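Local coordinates for protein AGR_L_2016p (Agrobacterium tumefaciens, PDB 2GVH) that probably hydrolyses the thioester bond of acyl-CoA molecules, releasing free acid and coenzyme A, as a thioesterase built from two hotdog domains, at residues 30-35 and 90-95; 55-60 and 163-168; 80-85 and 121-126; 192-197 and 236-241. All coordinates share one frame; numbering follows the deposited sequence.

Interaction 1 lies in the first hotdog sheet, interaction 3 joins that sheet to a loop at its edge, interaction 4 lies within the second hotdog, and interaction 2 bridges the two. Interaction 1 touches both interaction 2 and interaction 4: R30 O lies 2.9 Å from V163 N, a probable hydrogen bond linking strands 29-35 and 160-165, and E92 OE1 makes a 3.2 Å salt bridge to R196 NH2. M55 CE of interaction 2 packs 4.0 Å from R126 C of interaction 3. Interactions 3 and 4 are remote, with centres about 25 Å apart. A sodium ion sits about 7 Å from the side chain of F167 in interaction 2 and about 13 Å from that of D33 in interaction 1.

Interaction 1. Residues 30-35 and 90-95; sequences RLIDIV and IVEFTA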
loop_
_atom_site.group_PDB
_atom_site.type_symbol
_atom_site.label_atom_id
_atom_site.label_comp_id
_atom_site.label_asym_id
_atom_site.label_seq_id
_atom_site.Cartn_x
_atom_site.Cartn_y
_atom_site.Cartn_z
ATOM N N ARG B 30 -17.575 -12.902 1.271
ATOM C CA ARG B 30 -16.274 -13.532 1.126
ATOM C C ARG B 30 -15.247 -12.564 0.592
ATOM O O ARG B 30 -15.550 -11.802 -0.302
ATOM C CB ARG B 30 -16.391 -14.775 0.243
ATOM C CG ARG B 30 -17.730 -15.475 0.509
ATOM C CD ARG B 30 -18.090 -16.539 -0.521
ATOM N NE ARG B 30 -17.809 -17.843 0.053
ATOM C CZ ARG B 30 -18.712 -18.580 0.671
ATOM N NH1 ARG B 30 -19.962 -18.149 0.760
ATOM N NH2 ARG B 30 -18.372 -19.742 1.189
ATOM N N LEU B 31 -14.046 -12.599 1.157
ATOM C CA LEU B 31 -12.918 -11.758 0.746
ATOM C C LEU B 31 -11.710 -12.672 0.572
ATOM O O LEU B 31 -11.402 -13.449 1.461
ATOM C CB LEU B 31 -12.594 -10.760 1.848
ATOM C CG LEU B 31 -11.579 -9.642 1.642
ATOM C CD1 LEU B 31 -12.006 -8.443 2.477
ATOM C CD2 LEU B 31 -10.127 -10.050 1.990
ATOM N N ILE B 32 -11.010 -12.565 -0.543
ATOM C CA ILE B 32 -10.030 -13.546 -0.890
ATOM C C ILE B 32 -8.699 -12.886 -1.157
ATOM O O ILE B 32 -8.632 -11.922 -1.905
ATOM C CB ILE B 32 -10.475 -14.410 -2.098
ATOM C CG1 ILE B 32 -11.555 -15.372 -1.641
ATOM C CG2 ILE B 32 -9.341 -15.244 -2.540
ATOM C CD1 ILE B 32 -12.260 -16.161 -2.706
ATOM N N ASP B 33 -7.650 -13.393 -0.522
ATOM C CA ASP B 33 -6.306 -12.920 -0.776
ATOM C C ASP B 33 -5.377 -14.057 -1.177
ATOM O O ASP B 33 -5.479 -15.153 -0.679
ATOM C CB ASP B 33 -5.759 -12.232 0.451
ATOM C CG ASP B 33 -4.528 -11.365 0.137
ATOM O OD1 ASP B 33 -4.236 -11.097 -1.068
ATOM O OD2 ASP B 33 -3.836 -10.953 1.104
ATOM N N ILE B 34 -4.471 -13.798 -2.091
ATOM C CA ILE B 34 -3.495 -14.807 -2.507
ATOM C C ILE B 34 -2.162 -14.604 -1.848
ATOM O O ILE B 34 -1.656 -13.509 -1.873
ATOM C CB ILE B 34 -3.248 -14.735 -3.983
ATOM C CG1 ILE B 34 -4.538 -14.965 -4.716
ATOM C CG2 ILE B 34 -2.213 -15.791 -4.408
ATOM C CD1 ILE B 34 -4.637 -14.058 -5.865
ATOM N N VAL B 35 -1.585 -15.658 -1.278
ATOM C CA VAL B 35 -0.171 -15.616 -0.845
ATOM C C VAL B 35 0.615 -16.496 -1.813
ATOM O O VAL B 35 0.405 -17.703 -1.845
ATOM C CB VAL B 35 -0.002 -16.172 0.592
ATOM C CG1 VAL B 35 1.446 -16.215 1.002
ATOM C CG2 VAL B 35 -0.781 -15.371 1.572
ATOM N N ILE B 90 -4.384 -19.823 -1.608
ATOM C CA ILE B 90 -5.513 -18.919 -1.736
ATOM C C ILE B 90 -6.246 -18.875 -0.411
ATOM O O ILE B 90 -6.656 -19.918 0.096
ATOM C CB ILE B 90 -6.521 -19.315 -2.794
ATOM C CG1 ILE B 90 -5.894 -19.290 -4.165
ATOM C CG2 ILE B 90 -7.628 -18.317 -2.785
ATOM C CD1 ILE B 90 -6.745 -19.988 -5.226
ATOM N N VAL B 91 -6.424 -17.678 0.134
ATOM C CA VAL B 91 -6.971 -17.537 1.492
ATOM C C VAL B 91 -8.314 -16.869 1.479
ATOM O O VAL B 91 -8.453 -15.753 0.987
ATOM C CB VAL B 91 -5.972 -16.796 2.425
ATOM C CG1 VAL B 91 -6.387 -16.900 3.834
ATOM C CG2 VAL B 91 -4.652 -17.483 2.314
ATOM N N GLU B 92 -9.307 -17.544 2.004
ATOM C CA GLU B 92 -10.657 -17.027 1.939
ATOM C C GLU B 92 -11.172 -16.622 3.289
ATOM O O GLU B 92 -11.146 -17.404 4.210
ATOM C CB GLU B 92 -11.597 -18.062 1.342
ATOM C CG GLU B 92 -12.937 -17.479 0.939
ATOM C CD GLU B 92 -13.931 -18.498 0.394
ATOM O OE1 GLU B 92 -13.586 -19.672 0.226
ATOM O OE2 GLU B 92 -15.097 -18.127 0.155
ATOM N N PHE B 93 -11.670 -15.399 3.394
ATOM C CA PHE B 93 -12.262 -14.916 4.622
ATOM C C PHE B 93 -13.778 -14.800 4.436
ATOM O O PHE B 93 -14.253 -14.050 3.583
ATOM C CB PHE B 93 -11.654 -13.576 4.991
ATOM C CG PHE B 93 -10.153 -13.613 5.139
ATOM C CD1 PHE B 93 -9.331 -13.648 4.027
ATOM C CD2 PHE B 93 -9.569 -13.592 6.388
ATOM C CE1 PHE B 93 -7.952 -13.687 4.152
ATOM C CE2 PHE B 93 -8.203 -13.630 6.532
ATOM C CZ PHE B 93 -7.372 -13.669 5.404
ATOM N N THR B 94 -14.527 -15.517 5.230
ATOM C CA THR B 94 -16.014 -15.506 5.108
ATOM C C THR B 94 -16.605 -14.940 6.381
ATOM O O THR B 94 -16.108 -15.242 7.458
ATOM C CB THR B 94 -16.613 -16.900 5.009
ATOM O OG1 THR B 94 -16.024 -17.665 6.043
ATOM C CG2 THR B 94 -16.283 -17.580 3.746
ATOM N N ALA B 95 -17.637 -14.107 6.246
ATOM C CA ALA B 95 -18.315 -13.529 7.381
ATOM C C ALA B 95 -19.837 -13.735 7.292
ATOM O O ALA B 95 -20.430 -13.597 6.211
ATOM C CB ALA B 95 -17.998 -12.090 7.499
#
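In the antiparallel sheet of the first hotdog domain, L31 and F93 form a hydrogen-bonded pair between strands 29-35 and 89-100. L31 N reaches F93 O and F93 N reaches L31 O, both at 2.8 Å; D33 and V91 repeat the pattern two residues further along, beyond the non-hydrogen-bonded pair I32-E92. L31 O also lies in plane at the edge of the F93 ring, 3.3 Å from its CD1. Strand 29-35 is the outer strand of the first domain's sheet, and R30 bonds by its backbone to V163 of the second. F93, on the same face as L31, packs on L54 and V58 of the long helix 49-67, while I32, on the other face, meets helix 179-198 of the second hotdog. That second face also carries a salt bridge. R30 NE bonds to E92 OE2 at 2.7 Å with an N-H...O angle of 154°, though guanidinium and carboxylate planes are turned 50° apart. T94 CG2 sits 3.6 Å above one guanidinium face, toward its rim. I32 CG1 lies against E92 CG at 3.6 Å, and its CG2 touches I90 CG2 at 3.5 Å.

Interaction 2. Residues 55-60 and 163-168; sequences MDRVAF and VEIVFP
R57 and E164 are brought together by one bend in each chain. R57 leaves its helix nearly extended, then turns at chi3 (-60°), swinging NE out of line; E164 bends at chi2 (41°), which sets its CD to the side facing the arginine. The result is a salt bridge with R57 NH1 2.7 Å from E164 OE2. Both hydrogen bonds of R57 NH1 are weak: the one to E164 OE2 is sharply bent, and the one to E164 OE1 is long, 3.3 Å. OE1 has a firmer tie within its own segment: I165 N donates to its anti lone pair at 2.6 Å, which probably fixes the carboxylate for the arginine. The contact spans the two halves of the double hotdog, helix 49-67 of the first domain meeting the end of strand 160-165 and the loop that follows in the second. F167 meets R57 tip to tip. The rim atom F167 CZ stands 3.5 Å above the centre of one guanidinium face, with the ring and guanidinium planes 89° apart, so the ring presents its edge to the cation. On the aliphatic part of the arginine, I165 CD1 packs 3.6 Å from R57 CG and also lies 4.1 Å from F60 CD2, where the F60 and I165 side chains cross at about a right angle. F60 in turn meets F178 of the second subunit edge-to-face.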
loop_
_atom_site.group_PDB
_atom_site.type_symbol
_atom_site.label_atom_id
_atom_site.label_comp_id
_atom_site.label_asym_id
_atom_site.label_seq_id
_atom_site.Cartn_x
_atom_site.Cartn_y
_atom_site.Cartn_z
HETATM N N MSE B 55 -9.674 -10.473 8.532
HETATM C CA MSE B 55 -10.842 -10.996 9.227
HETATM C C MSE B 55 -11.747 -9.854 9.698
HETATM O O MSE B 55 -12.963 -9.922 9.572
HETATM C CB MSE B 55 -10.428 -11.859 10.392
HETATM C CG MSE B 55 -9.668 -13.111 9.990
HETATM SE SE MSE B 55 -9.079 -14.213 11.539
HETATM C CE MSE B 55 -10.754 -15.058 11.889
ATOM N N ASP B 56 -11.162 -8.783 10.224
ATOM C CA ASP B 56 -11.990 -7.695 10.659
ATOM C C ASP B 56 -12.591 -6.992 9.455
ATOM O O ASP B 56 -13.771 -6.644 9.473
ATOM C CB ASP B 56 -11.222 -6.783 11.601
ATOM C CG ASP B 56 -11.893 -5.442 11.817
ATOM O OD1 ASP B 56 -12.722 -5.326 12.742
ATOM O OD2 ASP B 56 -11.544 -4.489 11.068
ATOM N N ARG B 57 -11.782 -6.779 8.396
ATOM C CA ARG B 57 -12.351 -6.084 7.202
ATOM C C ARG B 57 -13.633 -6.772 6.677
ATOM O O ARG B 57 -14.655 -6.118 6.434
ATOM C CB ARG B 57 -11.330 -5.907 6.100
ATOM C CG ARG B 57 -11.624 -4.720 5.142
ATOM C CD ARG B 57 -10.718 -4.742 3.891
ATOM N NE ARG B 57 -9.342 -4.653 4.296
ATOM C CZ ARG B 57 -8.313 -5.174 3.642
ATOM N NH1 ARG B 57 -8.472 -5.847 2.511
ATOM N NH2 ARG B 57 -7.098 -5.020 4.139
ATOM N N VAL B 58 -13.616 -8.089 6.542
ATOM C CA VAL B 58 -14.773 -8.739 5.951
ATOM C C VAL B 58 -15.932 -8.776 6.950
ATOM O O VAL B 58 -17.109 -8.823 6.571
ATOM C CB VAL B 58 -14.415 -10.130 5.411
ATOM C CG1 VAL B 58 -13.686 -10.975 6.486
ATOM C CG2 VAL B 58 -15.631 -10.827 4.847
ATOM N N ALA B 59 -15.596 -8.735 8.228
ATOM C CA ALA B 59 -16.588 -8.590 9.260
ATOM C C ALA B 59 -17.309 -7.274 9.093
ATOM O O ALA B 59 -18.552 -7.229 9.058
ATOM C CB ALA B 59 -15.955 -8.658 10.584
ATOM N N PHE B 60 -16.509 -6.220 8.990
ATOM C CA PHE B 60 -16.970 -4.873 8.765
ATOM C C PHE B 60 -17.949 -4.783 7.586
ATOM O O PHE B 60 -19.126 -4.345 7.759
ATOM C CB PHE B 60 -15.777 -3.934 8.586
ATOM C CG PHE B 60 -16.147 -2.572 8.099
ATOM C CD1 PHE B 60 -16.602 -1.606 8.977
ATOM C CD2 PHE B 60 -16.043 -2.250 6.759
ATOM C CE1 PHE B 60 -16.949 -0.338 8.532
ATOM C CE2 PHE B 60 -16.394 -0.979 6.303
ATOM C CZ PHE B 60 -16.834 -0.024 7.192
ATOM N N VAL B 163 -15.684 -9.992 -2.584
ATOM C CA VAL B 163 -15.736 -8.528 -2.430
ATOM C C VAL B 163 -14.416 -7.958 -1.895
ATOM O O VAL B 163 -13.559 -8.678 -1.432
ATOM C CB VAL B 163 -16.897 -8.053 -1.523
ATOM C CG1 VAL B 163 -18.201 -8.694 -1.901
ATOM C CG2 VAL B 163 -16.585 -8.357 -0.107
ATOM N N GLU B 164 -14.283 -6.650 -1.973
ATOM C CA GLU B 164 -13.155 -5.928 -1.406
ATOM C C GLU B 164 -13.630 -4.487 -1.311
ATOM O O GLU B 164 -14.563 -4.081 -2.022
ATOM C CB GLU B 164 -11.910 -6.026 -2.303
ATOM C CG GLU B 164 -10.613 -5.404 -1.717
ATOM C CD GLU B 164 -10.389 -5.678 -0.219
ATOM O OE1 GLU B 164 -11.029 -5.012 0.626
ATOM O OE2 GLU B 164 -9.567 -6.553 0.109
ATOM N N ILE B 165 -13.005 -3.713 -0.440
ATOM C CA ILE B 165 -13.338 -2.302 -0.350
ATOM C C ILE B 165 -12.463 -1.554 -1.318
ATOM O O ILE B 165 -11.387 -2.035 -1.661
ATOM C CB ILE B 165 -13.098 -1.795 1.048
ATOM C CG1 ILE B 165 -14.212 -2.300 1.941
ATOM C CG2 ILE B 165 -13.105 -0.275 1.092
ATOM C CD1 ILE B 165 -13.795 -2.405 3.357
ATOM N N VAL B 166 -12.944 -0.408 -1.786
ATOM C CA VAL B 166 -12.183 0.510 -2.618
ATOM C C VAL B 166 -11.343 1.433 -1.716
ATOM O O VAL B 166 -11.873 2.179 -0.895
ATOM C CB VAL B 166 -13.113 1.329 -3.573
ATOM C CG1 VAL B 166 -12.330 2.371 -4.398
ATOM C CG2 VAL B 166 -13.847 0.422 -4.532
ATOM N N PHE B 167 -10.026 1.359 -1.846
ATOM C CA PHE B 167 -9.134 2.127 -0.964
ATOM C C PHE B 167 -8.783 3.455 -1.609
ATOM O O PHE B 167 -8.725 3.550 -2.836
ATOM C CB PHE B 167 -7.835 1.360 -0.697
ATOM C CG PHE B 167 -8.018 0.102 0.099
ATOM C CD1 PHE B 167 -8.335 0.149 1.467
ATOM C CD2 PHE B 167 -7.885 -1.142 -0.522
ATOM C CE1 PHE B 167 -8.503 -1.027 2.205
ATOM C CE2 PHE B 167 -8.062 -2.319 0.192
ATOM C CZ PHE B 167 -8.363 -2.265 1.568
ATOM N N PRO B 168 -8.502 4.483 -0.788
ATOM C CA PRO B 168 -8.048 5.791 -1.326
ATOM C C PRO B 168 -6.908 5.654 -2.359
ATOM O O PRO B 168 -6.939 6.310 -3.388
ATOM C CB PRO B 168 -7.529 6.515 -0.083
ATOM C CG PRO B 168 -8.273 5.884 1.058
ATOM C CD PRO B 168 -8.578 4.466 0.690
#

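Interaction 3. Residues 80-85 and 121-126; sequences DFRQPA and QHTCTR
T125 and D80 meet where strand 71-80 of the first hotdog sheet gives way to a loop that follows the neighbouring strand 121-133 in the opposite direction. T125 OG1 gives D80 O a long, weak hydrogen bond of 3.5 Å, and the methyl of the same threonine, CG2, comes closer, 3.1 Å from D80 O. Further along, the R82 and T123 side chains pass one another, running opposite ways: R82 CG lies 3.7 Å from T123 CG2, which also faces R82 O at 3.4 Å. The R82 CG is tucked between its own backbone N and carbonyl carbon (chi1 65°), close against the T123 methyl, and the next carbon, CD, lies 3.2 Å from H122 O. The ring of P84 follows, with CD on T123 CG2 at 3.7 Å and CB turned to the H122 imidazole. No ladder of backbone bonds joins the two segments, and side-chain and main-chain van der Waals contacts do most of the work. In the next shell F47 backs both P84 and T123, and strand 104-115 binds 121-126 through backbone bonds of H122 with A113 and T125 with M111. D80, its carboxylate salt-bridged to R78, pairs with a strand of the second subunit, which carries the sheet across the interface. At the far end, the H122 ring also meets that of H89, and H122 ND1 stands 3.6 Å from P84 CB.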
loop_
_atom_site.group_PDB
_atom_site.type_symbol
_atom_site.label_atom_id
_atom_site.label_comp_id
_atom_site.label_asym_id
_atom_site.label_seq_id
_atom_site.Cartn_x
_atom_site.Cartn_y
_atom_site.Cartn_z
ATOM N N ASP B 80 -7.481 -18.612 17.903
ATOM C CA ASP B 80 -6.306 -19.486 17.742
ATOM C C ASP B 80 -5.802 -19.519 16.304
ATOM O O ASP B 80 -6.578 -19.693 15.373
ATOM C CB ASP B 80 -6.620 -20.911 18.174
ATOM C CG ASP B 80 -6.675 -21.063 19.672
ATOM O OD1 ASP B 80 -5.672 -20.765 20.367
ATOM O OD2 ASP B 80 -7.734 -21.502 20.170
ATOM N N PHE B 81 -4.501 -19.384 16.133
ATOM C CA PHE B 81 -3.886 -19.399 14.817
ATOM C C PHE B 81 -2.995 -20.586 14.627
ATOM O O PHE B 81 -2.256 -20.968 15.542
ATOM C CB PHE B 81 -3.015 -18.167 14.648
ATOM C CG PHE B 81 -3.684 -17.065 13.936
ATOM C CD1 PHE B 81 -4.466 -16.162 14.636
ATOM C CD2 PHE B 81 -3.537 -16.917 12.549
ATOM C CE1 PHE B 81 -5.103 -15.119 13.962
ATOM C CE2 PHE B 81 -4.169 -15.878 11.864
ATOM C CZ PHE B 81 -4.951 -14.984 12.567
ATOM N N ARG B 82 -3.026 -21.159 13.435
ATOM C CA ARG B 82 -2.049 -22.191 13.091
ATOM C C ARG B 82 -1.248 -21.747 11.903
ATOM O O ARG B 82 -1.808 -21.253 10.951
ATOM C CB ARG B 82 -2.721 -23.545 12.837
ATOM C CG ARG B 82 -3.644 -23.630 11.653
ATOM C CD ARG B 82 -4.008 -25.104 11.325
ATOM N NE ARG B 82 -4.760 -25.728 12.397
ATOM C CZ ARG B 82 -4.372 -26.804 13.069
ATOM N NH1 ARG B 82 -3.230 -27.413 12.758
ATOM N NH2 ARG B 82 -5.132 -27.278 14.052
ATOM N N GLN B 83 0.066 -21.868 11.964
ATOM C CA GLN B 83 0.822 -21.462 10.799
ATOM C C GLN B 83 1.003 -22.692 9.915
ATOM O O GLN B 83 1.467 -23.714 10.373
ATOM C CB GLN B 83 2.146 -20.759 11.177
ATOM C CG GLN B 83 2.033 -19.634 12.240
ATOM C CD GLN B 83 1.396 -18.360 11.722
ATOM N N PRO B 84 0.579 -22.618 8.655
ATOM C CA PRO B 84 0.813 -23.711 7.744
ATOM C C PRO B 84 2.253 -23.712 7.226
ATOM O O PRO B 84 3.056 -22.878 7.651
ATOM C CB PRO B 84 -0.157 -23.393 6.621
ATOM C CG PRO B 84 -0.144 -21.934 6.583
ATOM C CD PRO B 84 -0.162 -21.531 8.012
ATOM N N ALA B 85 2.571 -24.639 6.324
ATOM C CA ALA B 85 3.894 -24.676 5.684
ATOM C C ALA B 85 4.068 -23.465 4.752
ATOM O O ALA B 85 3.064 -22.936 4.217
ATOM C CB ALA B 85 4.093 -25.986 4.922
ATOM N N GLN B 121 -6.655 -27.987 2.388
ATOM C CA GLN B 121 -6.951 -27.040 3.437
ATOM C C GLN B 121 -5.904 -27.128 4.553
ATOM O O GLN B 121 -5.723 -28.181 5.158
ATOM C CB GLN B 121 -8.306 -27.287 4.020
ATOM C CG GLN B 121 -9.366 -27.725 3.071
ATOM C CD GLN B 121 -10.605 -28.057 3.868
ATOM O OE1 GLN B 121 -10.781 -29.199 4.328
ATOM N NE2 GLN B 121 -11.431 -27.041 4.124
ATOM N N HIS B 122 -5.232 -26.008 4.825
ATOM C CA HIS B 122 -4.157 -25.974 5.790
ATOM C C HIS B 122 -4.522 -25.248 7.059
ATOM O O HIS B 122 -3.954 -25.511 8.122
ATOM C CB HIS B 122 -2.930 -25.309 5.213
ATOM C CG HIS B 122 -2.013 -26.258 4.545
ATOM N ND1 HIS B 122 -0.766 -25.891 4.098
ATOM C CD2 HIS B 122 -2.158 -27.567 4.241
ATOM C CE1 HIS B 122 -0.186 -26.933 3.532
ATOM N NE2 HIS B 122 -1.011 -27.963 3.611
ATOM N N THR B 123 -5.425 -24.292 6.963
ATOM C CA THR B 123 -5.894 -23.628 8.177
ATOM C C THR B 123 -7.380 -23.516 8.146
ATOM O O THR B 123 -7.999 -23.647 7.112
ATOM C CB THR B 123 -5.406 -22.146 8.405
ATOM O OG1 THR B 123 -6.063 -21.271 7.486
ATOM C CG2 THR B 123 -3.855 -21.979 8.358
ATOM N N CYS B 124 -7.925 -23.194 9.300
ATOM C CA CYS B 124 -9.322 -23.023 9.428
ATOM C C CYS B 124 -9.679 -22.256 10.690
ATOM O O CYS B 124 -10.383 -22.748 11.552
ATOM C CB CYS B 124 -9.967 -24.375 9.463
ATOM S SG CYS B 124 -11.720 -24.138 9.369
ATOM N N THR B 125 -9.182 -21.032 10.785
ATOM C CA THR B 125 -9.319 -20.212 11.953
ATOM C C THR B 125 -10.701 -19.533 12.042
ATOM O O THR B 125 -11.247 -19.031 11.060
ATOM C CB THR B 125 -8.232 -19.193 11.923
ATOM O OG1 THR B 125 -6.970 -19.876 11.904
ATOM C CG2 THR B 125 -8.301 -18.308 13.132
ATOM N N ARG B 126 -11.272 -19.528 13.232
ATOM C CA ARG B 126 -12.583 -18.932 13.424
ATOM C C ARG B 126 -12.437 -17.726 14.336
ATOM O O ARG B 126 -11.705 -17.778 15.310
ATOM C CB ARG B 126 -13.517 -19.968 14.029
ATOM C CG ARG B 126 -14.793 -19.448 14.572
ATOM C CD ARG B 126 -15.469 -20.522 15.357
ATOM N NE ARG B 126 -16.893 -20.237 15.486
ATOM C CZ ARG B 126 -17.522 -20.002 16.629
ATOM N NH1 ARG B 126 -16.875 -20.038 17.797
ATOM N NH2 ARG B 126 -18.821 -19.750 16.596
#

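Interaction 4. Residues 192-197 and 236-241; sequences VAASRY and MSIQTK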
loop_
_atom_site.group_PDB
_atom_site.type_symbol
_atom_site.label_atom_id
_atom_site.label_comp_id
_atom_site.label_asym_id
_atom_site.label_seq_id
_atom_site.Cartn_x
_atom_site.Cartn_y
_atom_site.Cartn_z
ATOM N N VAL B 192 -8.049 -16.722 -9.106
ATOM C CA VAL B 192 -8.652 -17.584 -8.105
ATOM C C VAL B 192 -9.437 -18.721 -8.770
ATOM O O VAL B 192 -9.084 -19.879 -8.603
ATOM C CB VAL B 192 -9.548 -16.761 -7.134
ATOM C CG1 VAL B 192 -10.535 -17.666 -6.319
ATOM C CG2 VAL B 192 -8.693 -15.889 -6.227
ATOM N N ALA B 193 -10.477 -18.404 -9.531
ATOM C CA ALA B 193 -11.271 -19.416 -10.264
ATOM C C ALA B 193 -10.474 -20.387 -11.132
ATOM O O ALA B 193 -10.669 -21.599 -11.024
ATOM C CB ALA B 193 -12.341 -18.749 -11.121
ATOM N N ALA B 194 -9.602 -19.881 -12.006
ATOM C CA ALA B 194 -8.665 -20.759 -12.764
ATOM C C ALA B 194 -7.904 -21.727 -11.889
ATOM O O ALA B 194 -7.909 -22.930 -12.123
ATOM C CB ALA B 194 -7.626 -19.925 -13.585
ATOM N N SER B 195 -7.261 -21.189 -10.866
ATOM C CA SER B 195 -6.317 -21.970 -10.059
ATOM C C SER B 195 -7.040 -23.008 -9.265
ATOM O O SER B 195 -6.610 -24.145 -9.171
ATOM C CB SER B 195 -5.526 -21.065 -9.130
ATOM O OG SER B 195 -4.760 -21.853 -8.260
ATOM N N ARG B 196 -8.158 -22.608 -8.693
ATOM C CA ARG B 196 -9.067 -23.568 -8.035
ATOM C C ARG B 196 -9.457 -24.687 -8.968
ATOM O O ARG B 196 -9.432 -25.832 -8.575
ATOM C CB ARG B 196 -10.310 -22.874 -7.455
ATOM C CG ARG B 196 -10.013 -22.185 -6.125
ATOM C CD ARG B 196 -11.229 -21.509 -5.562
ATOM N NE ARG B 196 -11.037 -20.972 -4.214
ATOM C CZ ARG B 196 -11.963 -20.264 -3.569
ATOM N NH1 ARG B 196 -13.131 -19.997 -4.146
ATOM N NH2 ARG B 196 -11.741 -19.824 -2.340
ATOM N N TYR B 197 -9.758 -24.362 -10.220
ATOM C CA TYR B 197 -10.187 -25.375 -11.193
ATOM C C TYR B 197 -9.098 -26.392 -11.482
ATOM O O TYR B 197 -9.343 -27.572 -11.471
ATOM C CB TYR B 197 -10.607 -24.710 -12.501
ATOM C CG TYR B 197 -11.220 -25.663 -13.477
ATOM C CD1 TYR B 197 -12.580 -25.957 -13.423
ATOM C CD2 TYR B 197 -10.444 -26.302 -14.441
ATOM C CE1 TYR B 197 -13.158 -26.854 -14.314
ATOM C CE2 TYR B 197 -11.020 -27.209 -15.337
ATOM C CZ TYR B 197 -12.380 -27.472 -15.262
ATOM O OH TYR B 197 -12.978 -28.358 -16.130
HETATM N N MSE B 236 -7.316 -22.045 -19.626
HETATM C CA MSE B 236 -8.763 -21.868 -19.472
HETATM C C MSE B 236 -9.072 -20.444 -19.825
HETATM O O MSE B 236 -8.185 -19.573 -19.804
HETATM C CB MSE B 236 -9.237 -22.087 -18.033
HETATM C CG MSE B 236 -9.140 -23.493 -17.480
HETATM SE SE MSE B 236 -8.468 -23.486 -15.613
HETATM C CE MSE B 236 -6.723 -22.993 -15.961
ATOM N N SER B 237 -10.351 -20.235 -20.099
ATOM C CA SER B 237 -10.941 -18.945 -20.295
ATOM C C SER B 237 -11.983 -18.649 -19.206
ATOM O O SER B 237 -13.006 -19.364 -19.034
ATOM C CB SER B 237 -11.586 -18.886 -21.670
ATOM O OG SER B 237 -12.360 -17.704 -21.803
ATOM N N ILE B 238 -11.725 -17.565 -18.494
ATOM C CA ILE B 238 -12.470 -17.225 -17.319
ATOM C C ILE B 238 -13.242 -15.984 -17.633
ATOM O O ILE B 238 -12.684 -15.057 -18.201
ATOM C CB ILE B 238 -11.552 -16.913 -16.114
ATOM C CG1 ILE B 238 -10.820 -18.171 -15.633
ATOM C CG2 ILE B 238 -12.408 -16.391 -14.941
ATOM C CD1 ILE B 238 -9.602 -18.503 -16.416
ATOM N N GLN B 239 -14.540 -15.999 -17.308
ATOM C CA GLN B 239 -15.347 -14.813 -17.381
ATOM C C GLN B 239 -15.404 -14.193 -16.015
ATOM O O GLN B 239 -15.547 -14.888 -15.049
ATOM C CB GLN B 239 -16.769 -15.131 -17.833
ATOM C CG GLN B 239 -17.742 -13.994 -17.606
ATOM C CD GLN B 239 -19.074 -14.257 -18.258
ATOM O OE1 GLN B 239 -19.174 -14.250 -19.489
ATOM N NE2 GLN B 239 -20.115 -14.500 -17.444
ATOM N N THR B 240 -15.325 -12.874 -15.945
ATOM C CA THR B 240 -15.484 -12.175 -14.681
ATOM C C THR B 240 -16.454 -11.061 -14.876
ATOM O O THR B 240 -16.403 -10.376 -15.883
ATOM C CB THR B 240 -14.185 -11.548 -14.194
ATOM O OG1 THR B 240 -13.160 -12.531 -14.233
ATOM C CG2 THR B 240 -14.373 -11.098 -12.743
ATOM N N LYS B 241 -17.322 -10.881 -13.902
ATOM C CA LYS B 241 -18.322 -9.818 -13.904
ATOM C C LYS B 241 -17.997 -8.979 -12.694
ATOM O O LYS B 241 -17.769 -9.526 -11.609
ATOM C CB LYS B 241 -19.724 -10.392 -13.736
ATOM C CG LYS B 241 -20.178 -11.212 -14.909
ATOM C CD LYS B 241 -21.691 -11.081 -15.147
ATOM C CE LYS B 241 -22.270 -12.417 -15.655
ATOM N NZ LYS B 241 -23.761 -12.544 -15.477
#
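A selenium atom against a tyrosine ring marks this contact: SE of the selenomethionine M236 lies 3.6 Å from Y197 CD2 and 4.7 Å from the ring centroid, 58° off the ring normal. This is an oblique Met-aromatic contact, with the selenium beside the CG-CD2 side of the ring instead of over its centre. The same SE also lies 3.6 Å from A194 O, at roughly a right angle to its approach to Y197 CD2. Bends at chi2 (138°) and chi3 (-70°) fold the M236 chain, the second of them setting CE back toward the helix, where it packs 4.0 Å from A194 CB. Helix 179-198 is the central helix of the second hotdog, and the contact lays its C-terminal part on the inner face of strand 235-246, whose alternate residues M236 and I238 point to it. I238 makes the remaining apolar contacts. Its CD1 touches A194 CB at 3.7 Å, and its CG2 lies 4.5 Å from A193 CB, so the helix meets I238 through alanine methyl groups. M262 on strand 252-264 packs on both A194 and I238, and V231 on strand 220-231 meets Y197. V192 of the same helix packs on V160 and M162 of strand 160-165.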